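Local structure of tRNA nucleotidyl transferase-related protein (Thermotoga maritima, 3H38) at residues Phe247-Tyr252 with Glu289-Glu294; Glu258-Leu263 with Tyr281-Val286; Asn311-Val316 with Ile348-Ala353. The protein is a class II CCA-adding enzyme, a nucleotidyltransferase that uses magnesium, CTP and ATP to build the terminal CCA of tRNA. All coordinates share one frame; numbering follows the deposited sequence.

In the fold
This chain, the C-terminal piece of a longer protein, carries the nucleotidyltransferase head and the RNA-binding region. The three contacts lie in a region built of helices and the loops joining them, away from the residues that bind magnesium, CTP or ATP. Contact 2 is nested within the stretch of chain closed by contact 1; their centres are 14 Å apart, and a salt bridge from Lys-259 NZ to Glu-289 OE2 (2.8 Å) joins them. Contact 3 follows later, 9 Å from contact 2 between centres. It also reaches back to contact 1, 15 Å away centre to centre: Arg-314 NH2 forms a salt bridge with Asp-293 OD1 (2.9 Å), beside a hydrogen bond from its NH1 to Tyr-291 O.

Contact 1 of 3, residues Phe247-Tyr252 with Glu289-Glu294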
loop_
_atom_site.group_PDB
_atom_site.type_symbol
_atom_site.label_atom_id
_atom_site.label_comp_id
_atom_site.label_asym_id
_atom_site.label_seq_id
_atom_site.Cartn_x
_atom_site.Cartn_y
_atom_site.Cartn_z
ATOM N N PHE A 247 -14.595 8.765 -0.992
ATOM C CA PHE A 247 -15.047 9.239 0.322
ATOM C C PHE A 247 -15.857 10.501 0.116
ATOM O O PHE A 247 -15.305 11.572 -0.115
ATOM C CB PHE A 247 -13.865 9.534 1.243
ATOM C CG PHE A 247 -12.800 8.498 1.184
ATOM C CD1 PHE A 247 -11.720 8.653 0.342
ATOM C CD2 PHE A 247 -12.914 7.330 1.921
ATOM C CE1 PHE A 247 -10.747 7.667 0.258
ATOM C CE2 PHE A 247 -11.955 6.341 1.840
ATOM C CZ PHE A 247 -10.860 6.512 1.011
ATOM N N PRO A 248 -17.179 10.367 0.215
ATOM C CA PRO A 248 -18.180 11.325 -0.260
ATOM C C PRO A 248 -18.266 12.566 0.621
ATOM O O PRO A 248 -18.903 13.546 0.246
ATOM C CB PRO A 248 -19.491 10.524 -0.175
ATOM C CG PRO A 248 -19.074 9.084 0.171
ATOM C CD PRO A 248 -17.797 9.230 0.912
ATOM N N LYS A 249 -17.653 12.509 1.794
ATOM C CA LYS A 249 -17.606 13.664 2.677
ATOM C C LYS A 249 -16.221 14.290 2.792
ATOM O O LYS A 249 -16.033 15.232 3.563
ATOM C CB LYS A 249 -18.116 13.303 4.068
ATOM C CG LYS A 249 -19.489 13.838 4.351
ATOM C CD LYS A 249 -20.536 13.112 3.563
ATOM C CE LYS A 249 -21.853 13.859 3.630
ATOM N NZ LYS A 249 -22.980 13.010 3.157
ATOM N N THR A 250 -15.246 13.767 2.055
ATOM C CA THR A 250 -13.916 14.381 2.068
ATOM C C THR A 250 -13.665 15.248 0.824
ATOM O O THR A 250 -13.860 14.824 -0.334
ATOM C CB THR A 250 -12.708 13.388 2.267
ATOM O OG1 THR A 250 -12.033 13.194 1.029
ATOM C CG2 THR A 250 -13.100 12.044 2.854
ATOM N N TYR A 251 -13.219 16.467 1.098
ATOM C CA TYR A 251 -12.914 17.456 0.079
ATOM C C TYR A 251 -11.423 17.712 0.147
ATOM O O TYR A 251 -10.900 18.119 1.200
ATOM C CB TYR A 251 -13.711 18.739 0.353
ATOM C CG TYR A 251 -15.138 18.397 0.652
ATOM C CD1 TYR A 251 -16.043 18.138 -0.378
ATOM C CD2 TYR A 251 -15.573 18.265 1.966
ATOM C CE1 TYR A 251 -17.355 17.786 -0.108
ATOM C CE2 TYR A 251 -16.889 17.913 2.253
ATOM C CZ TYR A 251 -17.775 17.674 1.212
ATOM O OH TYR A 251 -19.080 17.330 1.503
ATOM N N TYR A 252 -10.732 17.439 -0.963
ATOM C CA TYR A 252 -9.294 17.646 -1.003
ATOM C C TYR A 252 -8.982 19.091 -1.341
ATOM O O TYR A 252 -9.087 19.491 -2.501
ATOM C CB TYR A 252 -8.636 16.763 -2.040
ATOM C CG TYR A 252 -7.151 16.592 -1.778
ATOM C CD1 TYR A 252 -6.707 15.739 -0.762
ATOM C CD2 TYR A 252 -6.196 17.306 -2.508
ATOM C CE1 TYR A 252 -5.365 15.567 -0.498
ATOM C CE2 TYR A 252 -4.817 17.136 -2.252
ATOM C CZ TYR A 252 -4.421 16.258 -1.248
ATOM O OH TYR A 252 -3.094 16.057 -0.969
ATOM N N GLU A 289 -11.393 13.435 8.727
ATOM C CA GLU A 289 -11.688 14.502 9.670
ATOM C C GLU A 289 -13.083 15.078 9.441
ATOM O O GLU A 289 -13.499 15.288 8.294
ATOM C CB GLU A 289 -10.641 15.611 9.581
ATOM C CG GLU A 289 -9.300 15.213 10.180
ATOM C CD GLU A 289 -8.292 16.360 10.179
ATOM O OE1 GLU A 289 -7.288 16.256 10.912
ATOM O OE2 GLU A 289 -8.501 17.363 9.448
ATOM N N PHE A 290 -13.805 15.299 10.539
ATOM C CA PHE A 290 -15.063 16.063 10.539
ATOM C C PHE A 290 -16.243 15.313 9.942
ATOM O O PHE A 290 -17.252 15.912 9.543
ATOM C CB PHE A 290 -14.875 17.425 9.868
ATOM C CG PHE A 290 -13.822 18.263 10.522
ATOM C CD1 PHE A 290 -12.650 18.573 9.852
ATOM C CD2 PHE A 290 -13.989 18.707 11.834
ATOM C CE1 PHE A 290 -11.669 19.326 10.454
ATOM C CE2 PHE A 290 -13.013 19.465 12.448
ATOM C CZ PHE A 290 -11.847 19.774 11.760
ATOM N N TYR A 291 -16.110 13.994 9.907
ATOM C CA TYR A 291 -17.162 13.139 9.393
ATOM C C TYR A 291 -18.245 12.961 10.445
ATOM O O TYR A 291 -17.974 12.641 11.601
ATOM C CB TYR A 291 -16.597 11.770 8.985
ATOM C CG TYR A 291 -16.321 11.609 7.508
ATOM C CD1 TYR A 291 -16.835 10.526 6.812
ATOM C CD2 TYR A 291 -15.546 12.530 6.812
ATOM C CE1 TYR A 291 -16.597 10.360 5.455
ATOM C CE2 TYR A 291 -15.297 12.375 5.446
ATOM C CZ TYR A 291 -15.831 11.279 4.777
ATOM O OH TYR A 291 -15.617 11.085 3.430
ATOM N N ASP A 292 -19.479 13.184 10.029
ATOM C CA ASP A 292 -20.636 12.902 10.858
ATOM C C ASP A 292 -20.791 11.388 11.047
ATOM O O ASP A 292 -20.291 10.598 10.244
ATOM C CB ASP A 292 -21.880 13.501 10.203
ATOM C CG ASP A 292 -21.884 13.328 8.676
ATOM O OD1 ASP A 292 -20.833 13.565 8.010
ATOM O OD2 ASP A 292 -22.955 12.969 8.147
ATOM N N ASP A 293 -21.532 10.990 12.053
ATOM C CA ASP A 293 -21.672 9.614 12.437
ATOM C C ASP A 293 -22.222 8.698 11.368
ATOM O O ASP A 293 -21.837 7.574 11.280
ATOM C CB ASP A 293 -22.592 9.547 13.644
ATOM C CG ASP A 293 -21.857 9.733 14.937
ATOM O OD1 ASP A 293 -20.670 9.427 14.964
ATOM O OD2 ASP A 293 -22.443 10.157 15.936
ATOM N N GLU A 294 -23.168 9.165 10.588
ATOM C CA GLU A 294 -23.770 8.351 9.541
ATOM C C GLU A 294 -22.869 8.309 8.308
ATOM O O GLU A 294 -22.807 7.295 7.607
ATOM C CB GLU A 294 -25.177 8.843 9.183
ATOM C CG GLU A 294 -25.285 10.325 8.868
ATOM C CD GLU A 294 -25.008 11.213 10.078
ATOM O OE1 GLU A 294 -23.823 11.499 10.347
ATOM O OE2 GLU A 294 -25.971 11.637 10.755
HETATM O O HOH W 1 -15.922 16.062 6.622
#
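Lys-249 lays its CB over one face of the Tyr-291 ring, a CH-pi contact between a type I beta turn, Phe-247 to Thr-250, and the segment leading into helix 293-302. The turn follows helix 242-246 and is closed by the bond from Thr-250 N to Phe-247 O (3.1 Å); Pro-248 and Tyr-291 both also rest on Val-299 of helix 293-302. Lys-249 CB lies 3.5 Å from the centroid of the Tyr-291 ring and 26° off its normal, displaced toward the rim. Further along, Lys-249 CG approaches Asp-292 OD1 at 3.9 Å, the two side chains crossing at about a right angle. At CG the chain bends (chi2 71°), which sets the direction of CD, and Lys-249 NZ ends 5.0 Å from Asp-292 OD2. That gap is too wide for a salt bridge, although the opposite charges would probably still attract. Asp-292 occupies the N-cap position of the helix, and its OD2 is hydrogen-bonded to Ser-295 OG. The phenol of Tyr-291 points into the turn: Lys-249 N donates to Tyr-291 OH over 3.0 Å with a bent N-H...O angle of 136°. The OH position is less certain, because it sits too close to a neighbouring methyl. Glu-289 O flanks the ring at its edge, in plane. A water donates to Glu-289 O (3.0 Å) and to Lys-249 O (3.2 Å).

Contact 2 of 3, residues Glu258-Leu263 with Tyr281-Val286; sequences EKMENL and YAVLHV
With CG anti to the backbone N (chi1 -170°), Leu-263 of helix 254-274 sends CG toward helix 279-287, while Met-260 is bent at chi2 (49°), which places its SD by Val-283. The two helices are consecutive and form an antiparallel helical hairpin: the short segments run at 153° with their axes 10.4 Å apart at closest approach. Leu-263 distributes its branches over three residues. Leu-263 CG meets Val-286 CG2 at 4.3 Å, its CD1 meets Val-283 CG2 at 4.2 Å, and its CD2 touches Ala-282 CB at 4.4 Å. Met-260 brings its sulfur to the other branch of Val-283, Met-260 SD to Val-283 CG1 at 3.9 Å, the two side chains crossing at about a right angle. The modelled approach of its CE to Val-286 is too close for carbons and remains doubtful in detail. On the flank, Lys-259 contributes its CB, 4.3 Å from Val-286 CG1. The contact is buried and has no hydrogen bond across it, so the pairing of these two segments rests on the fit of aliphatic branches and one thioether, interactions that impose little directional demand on either helix.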
loop_
_atom_site.group_PDB
_atom_site.type_symbol
_atom_site.label_atom_id
_atom_site.label_comp_id
_atom_site.label_asym_id
_atom_site.label_seq_id
_atom_site.Cartn_x
_atom_site.Cartn_y
_atom_site.Cartn_z
ATOM N N GLU A 258 -1.877 20.291 2.462
ATOM C CA GLU A 258 -0.774 20.688 3.323
ATOM C C GLU A 258 -0.624 19.658 4.398
ATOM O O GLU A 258 0.492 19.270 4.741
ATOM C CB GLU A 258 -1.008 22.069 3.966
ATOM C CG GLU A 258 -1.195 23.195 2.965
ATOM C CD GLU A 258 -1.146 24.592 3.607
ATOM O OE1 GLU A 258 -0.918 25.574 2.859
ATOM O OE2 GLU A 258 -1.336 24.710 4.848
ATOM N N LYS A 259 -1.753 19.226 4.950
ATOM C CA LYS A 259 -1.711 18.281 6.058
ATOM C C LYS A 259 -1.156 17.012 5.502
ATOM O O LYS A 259 -0.352 16.340 6.137
ATOM C CB LYS A 259 -3.097 18.003 6.610
ATOM C CG LYS A 259 -3.719 19.140 7.361
ATOM C CD LYS A 259 -5.222 18.866 7.533
ATOM C CE LYS A 259 -5.908 19.944 8.376
ATOM N NZ LYS A 259 -7.378 19.746 8.456
ATOM N N MET A 260 -1.591 16.667 4.316
ATOM C CA MET A 260 -1.150 15.470 3.675
ATOM C C MET A 260 0.335 15.515 3.395
ATOM O O MET A 260 1.027 14.562 3.648
ATOM C CB MET A 260 -1.962 15.257 2.421
ATOM C CG MET A 260 -2.219 13.854 2.047
ATOM S SD MET A 260 -2.840 12.717 3.263
ATOM C CE MET A 260 -4.132 13.600 3.951
ATOM N N GLU A 261 0.828 16.635 2.914
ATOM C CA GLU A 261 2.271 16.807 2.788
ATOM C C GLU A 261 3.019 16.641 4.134
ATOM O O GLU A 261 3.927 15.817 4.241
ATOM C CB GLU A 261 2.578 18.148 2.148
ATOM C CG GLU A 261 4.037 18.442 2.040
ATOM C CD GLU A 261 4.297 19.747 1.319
ATOM O OE1 GLU A 261 3.320 20.320 0.782
ATOM O OE2 GLU A 261 5.471 20.197 1.292
ATOM N N ASN A 262 2.624 17.394 5.162
ATOM C CA ASN A 262 3.169 17.180 6.502
ATOM C C ASN A 262 3.114 15.720 6.917
ATOM O O ASN A 262 4.061 15.194 7.504
ATOM C CB ASN A 262 2.425 18.001 7.560
ATOM C CG ASN A 262 2.559 19.501 7.351
ATOM O OD1 ASN A 262 1.732 20.281 7.826
ATOM N ND2 ASN A 262 3.586 19.906 6.629
ATOM N N LEU A 263 1.980 15.086 6.629
ATOM C CA LEU A 263 1.728 13.706 7.012
ATOM C C LEU A 263 2.874 12.825 6.528
ATOM O O LEU A 263 3.569 12.215 7.328
ATOM C CB LEU A 263 0.403 13.246 6.395
ATOM C CG LEU A 263 -0.281 11.923 6.772
ATOM C CD1 LEU A 263 -0.198 10.904 5.642
ATOM C CD2 LEU A 263 0.212 11.363 8.104
ATOM N N TYR A 281 -4.408 3.774 7.214
ATOM C CA TYR A 281 -5.085 4.435 8.317
ATOM C C TYR A 281 -4.526 5.827 8.621
ATOM O O TYR A 281 -5.281 6.739 8.972
ATOM C CB TYR A 281 -4.992 3.577 9.562
ATOM C CG TYR A 281 -6.039 2.526 9.601
ATOM C CD1 TYR A 281 -6.983 2.522 10.603
ATOM C CD2 TYR A 281 -6.119 1.555 8.608
ATOM C CE1 TYR A 281 -7.962 1.584 10.641
ATOM C CE2 TYR A 281 -7.115 0.596 8.638
ATOM C CZ TYR A 281 -8.024 0.626 9.667
ATOM O OH TYR A 281 -9.018 -0.284 9.761
ATOM N N ALA A 282 -3.212 5.979 8.506
ATOM C CA ALA A 282 -2.610 7.287 8.684
ATOM C C ALA A 282 -3.310 8.259 7.745
ATOM O O ALA A 282 -3.759 9.331 8.165
ATOM C CB ALA A 282 -1.135 7.234 8.377
ATOM N N VAL A 283 -3.421 7.874 6.474
ATOM C CA VAL A 283 -4.064 8.737 5.477
ATOM C C VAL A 283 -5.548 8.946 5.758
ATOM O O VAL A 283 -6.109 9.985 5.423
ATOM C CB VAL A 283 -3.897 8.197 4.034
ATOM C CG1 VAL A 283 -4.450 9.187 3.028
ATOM C CG2 VAL A 283 -2.447 7.970 3.735
ATOM N N LEU A 284 -6.195 7.962 6.365
ATOM C CA LEU A 284 -7.615 8.117 6.662
ATOM C C LEU A 284 -7.831 9.078 7.831
ATOM O O LEU A 284 -8.866 9.752 7.910
ATOM C CB LEU A 284 -8.282 6.768 6.951
ATOM C CG LEU A 284 -8.387 5.728 5.833
ATOM C CD1 LEU A 284 -9.115 4.469 6.317
ATOM C CD2 LEU A 284 -9.089 6.292 4.614
ATOM N N HIS A 285 -6.859 9.142 8.741
ATOM C CA HIS A 285 -6.929 10.101 9.842
ATOM C C HIS A 285 -7.167 11.494 9.270
ATOM O O HIS A 285 -7.895 12.284 9.852
ATOM C CB HIS A 285 -5.672 10.084 10.700
ATOM C CG HIS A 285 -5.726 9.122 11.840
ATOM N ND1 HIS A 285 -5.988 9.516 13.136
ATOM C CD2 HIS A 285 -5.525 7.779 11.895
ATOM C CE1 HIS A 285 -5.943 8.470 13.939
ATOM N NE2 HIS A 285 -5.655 7.401 13.205
ATOM N N VAL A 286 -6.583 11.768 8.103
ATOM C CA VAL A 286 -6.768 13.061 7.451
ATOM C C VAL A 286 -8.056 13.123 6.642
ATOM O O VAL A 286 -8.892 13.994 6.858
ATOM C CB VAL A 286 -5.579 13.443 6.554
ATOM C CG1 VAL A 286 -5.842 14.801 5.908
ATOM C CG2 VAL A 286 -4.290 13.490 7.381
#

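Contact 3 of 3, residues Asn311-Val316 with Ile348-Ala353; sequences NEIRHV and ICHFLA
Two helices of the all-helical region, 309-328 and 345-352, pack side by side here, and Val-316 of the first meets the rings of His-350 and Phe-351 on the second. The short segments run roughly in the same sense, 31° apart, with axes 10.0 Å apart at closest approach; the nearest CA atoms are those of Val-316 and Phe-351, at 6.5 Å. The valine is wedged between the two rings, CG2 mainly over Phe-351 and CG1 over His-350 but also near Phe-351. Val-316 CG2 sits over one face of the Phe-351 ring, 4.0 Å from its centroid and 14° off the normal, a CH-pi contact displaced toward the rim, where Phe-351 CE1 is 3.9 Å from Val-316 CG2. CG1 lies over the centre of the His-350 imidazole, although the modelled separation is tighter than a C-H group can really adopt. With His-350 CG anti to the backbone N, chi1 (-171°) carries CG toward helix 309-328, and the valine and histidine side chains run alongside each other in opposite senses. Beside them His-315 brings CD2 to 4.5 Å from Phe-351 CZ, while its NE2 is hydrogen-bonded to Leu-339 O. An alanine in place of His-350 would probably open a gap over Val-316 CG1 and leave the ring of His-285, which meets this imidazole, without its ring partner. With no hydrogen bond across the segments, the contact rests on the valine methyls against two ring faces, nonpolar and CH-pi in character.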
loop_
_atom_site.group_PDB
_atom_site.type_symbol
_atom_site.label_atom_id
_atom_site.label_comp_id
_atom_site.label_asym_id
_atom_site.label_seq_id
_atom_site.Cartn_x
_atom_site.Cartn_y
_atom_site.Cartn_z
ATOM N N ASN A 311 -13.284 7.588 16.752
ATOM C CA ASN A 311 -12.929 8.172 18.043
ATOM C C ASN A 311 -11.564 8.862 18.023
ATOM O O ASN A 311 -11.426 9.970 18.558
ATOM C CB ASN A 311 -12.938 7.118 19.157
ATOM C CG ASN A 311 -14.310 6.544 19.411
ATOM O OD1 ASN A 311 -15.313 7.247 19.322
ATOM N ND2 ASN A 311 -14.362 5.251 19.736
ATOM N N GLU A 312 -10.570 8.194 17.427
ATOM C CA GLU A 312 -9.169 8.646 17.442
ATOM C C GLU A 312 -8.946 9.837 16.532
ATOM O O GLU A 312 -8.199 10.763 16.868
ATOM C CB GLU A 312 -8.230 7.523 17.020
ATOM C CG GLU A 312 -8.312 6.287 17.908
ATOM C CD GLU A 312 -8.121 4.982 17.136
ATOM O OE1 GLU A 312 -8.915 4.046 17.364
ATOM O OE2 GLU A 312 -7.190 4.896 16.299
ATOM N N ILE A 313 -9.594 9.795 15.375
ATOM C CA ILE A 313 -9.594 10.915 14.452
ATOM C C ILE A 313 -10.176 12.131 15.152
ATOM O O ILE A 313 -9.599 13.216 15.127
ATOM C CB ILE A 313 -10.413 10.581 13.186
ATOM C CG1 ILE A 313 -9.628 9.586 12.321
ATOM C CG2 ILE A 313 -10.773 11.843 12.412
ATOM C CD1 ILE A 313 -10.321 9.175 11.012
ATOM N N ARG A 314 -11.312 11.924 15.805
ATOM C CA ARG A 314 -12.031 12.995 16.464
ATOM C C ARG A 314 -11.213 13.594 17.589
ATOM O O ARG A 314 -11.244 14.802 17.806
ATOM C CB ARG A 314 -13.392 12.507 16.956
ATOM C CG ARG A 314 -14.354 12.336 15.803
ATOM C CD ARG A 314 -15.736 11.922 16.242
ATOM N NE ARG A 314 -16.689 12.142 15.157
ATOM C CZ ARG A 314 -17.853 11.511 15.048
ATOM N NH1 ARG A 314 -18.661 11.771 14.027
ATOM N NH2 ARG A 314 -18.208 10.621 15.965
ATOM N N HIS A 315 -10.461 12.757 18.292
ATOM C CA HIS A 315 -9.567 13.272 19.316
ATOM C C HIS A 315 -8.600 14.280 18.692
ATOM O O HIS A 315 -8.414 15.369 19.216
ATOM C CB HIS A 315 -8.820 12.130 20.016
ATOM C CG HIS A 315 -7.844 12.589 21.062
ATOM N ND1 HIS A 315 -8.202 13.428 22.106
ATOM C CD2 HIS A 315 -6.530 12.319 21.244
ATOM C CE1 HIS A 315 -7.152 13.654 22.867
ATOM N NE2 HIS A 315 -6.121 12.988 22.373
ATOM N N VAL A 316 -8.015 13.935 17.545
ATOM C CA VAL A 316 -7.034 14.818 16.912
ATOM C C VAL A 316 -7.712 16.055 16.335
ATOM O O VAL A 316 -7.282 17.180 16.584
ATOM C CB VAL A 316 -6.174 14.070 15.838
ATOM C CG1 VAL A 316 -5.244 15.020 15.079
ATOM C CG2 VAL A 316 -5.361 12.978 16.493
ATOM N N ILE A 348 -0.431 9.703 15.968
ATOM C CA ILE A 348 0.747 10.543 16.118
ATOM C C ILE A 348 0.993 11.257 14.810
ATOM O O ILE A 348 1.047 12.489 14.768
ATOM C CB ILE A 348 1.987 9.721 16.510
ATOM C CG1 ILE A 348 1.960 9.397 18.008
ATOM C CG2 ILE A 348 3.252 10.457 16.142
ATOM C CD1 ILE A 348 3.176 8.655 18.485
ATOM N N CYS A 349 1.120 10.470 13.742
ATOM C CA CYS A 349 1.266 11.000 12.385
ATOM C C CYS A 349 0.242 12.097 12.143
ATOM O O CYS A 349 0.559 13.173 11.627
ATOM C CB CYS A 349 1.020 9.886 11.370
ATOM S SG CYS A 349 2.062 8.432 11.570
ATOM N N HIS A 350 -0.997 11.794 12.528
ATOM C CA HIS A 350 -2.125 12.694 12.374
ATOM C C HIS A 350 -1.828 14.010 13.103
ATOM O O HIS A 350 -2.083 15.084 12.582
ATOM C CB HIS A 350 -3.385 12.003 12.919
ATOM C CG HIS A 350 -4.662 12.725 12.640
ATOM N ND1 HIS A 350 -4.748 13.813 11.790
ATOM C CD2 HIS A 350 -5.932 12.488 13.067
ATOM C CE1 HIS A 350 -5.998 14.228 11.731
ATOM N NE2 HIS A 350 -6.738 13.446 12.502
ATOM N N PHE A 351 -1.269 13.936 14.303
ATOM C CA PHE A 351 -0.817 15.163 14.953
ATOM C C PHE A 351 0.276 15.833 14.123
ATOM O O PHE A 351 0.252 17.051 13.904
ATOM C CB PHE A 351 -0.345 14.904 16.382
ATOM C CG PHE A 351 -1.454 14.929 17.400
ATOM C CD1 PHE A 351 -1.678 13.843 18.235
ATOM C CD2 PHE A 351 -2.282 16.041 17.517
ATOM C CE1 PHE A 351 -2.705 13.869 19.181
ATOM C CE2 PHE A 351 -3.310 16.076 18.460
ATOM C CZ PHE A 351 -3.523 14.986 19.290
ATOM N N LEU A 352 1.210 15.039 13.619
ATOM C CA LEU A 352 2.274 15.623 12.814
ATOM C C LEU A 352 1.775 16.210 11.493
ATOM O O LEU A 352 2.445 17.066 10.898
ATOM C CB LEU A 352 3.401 14.621 12.580
ATOM C CG LEU A 352 4.255 14.328 13.819
ATOM C CD1 LEU A 352 4.895 12.955 13.708
ATOM C CD2 LEU A 352 5.304 15.409 14.019
ATOM N N ALA A 353 0.600 15.778 11.033
ATOM C CA ALA A 353 0.083 16.321 9.774
ATOM C C ALA A 353 -0.238 17.814 9.879
ATOM O O ALA A 353 -0.338 18.505 8.874
ATOM C CB ALA A 353 -1.138 15.540 9.280
#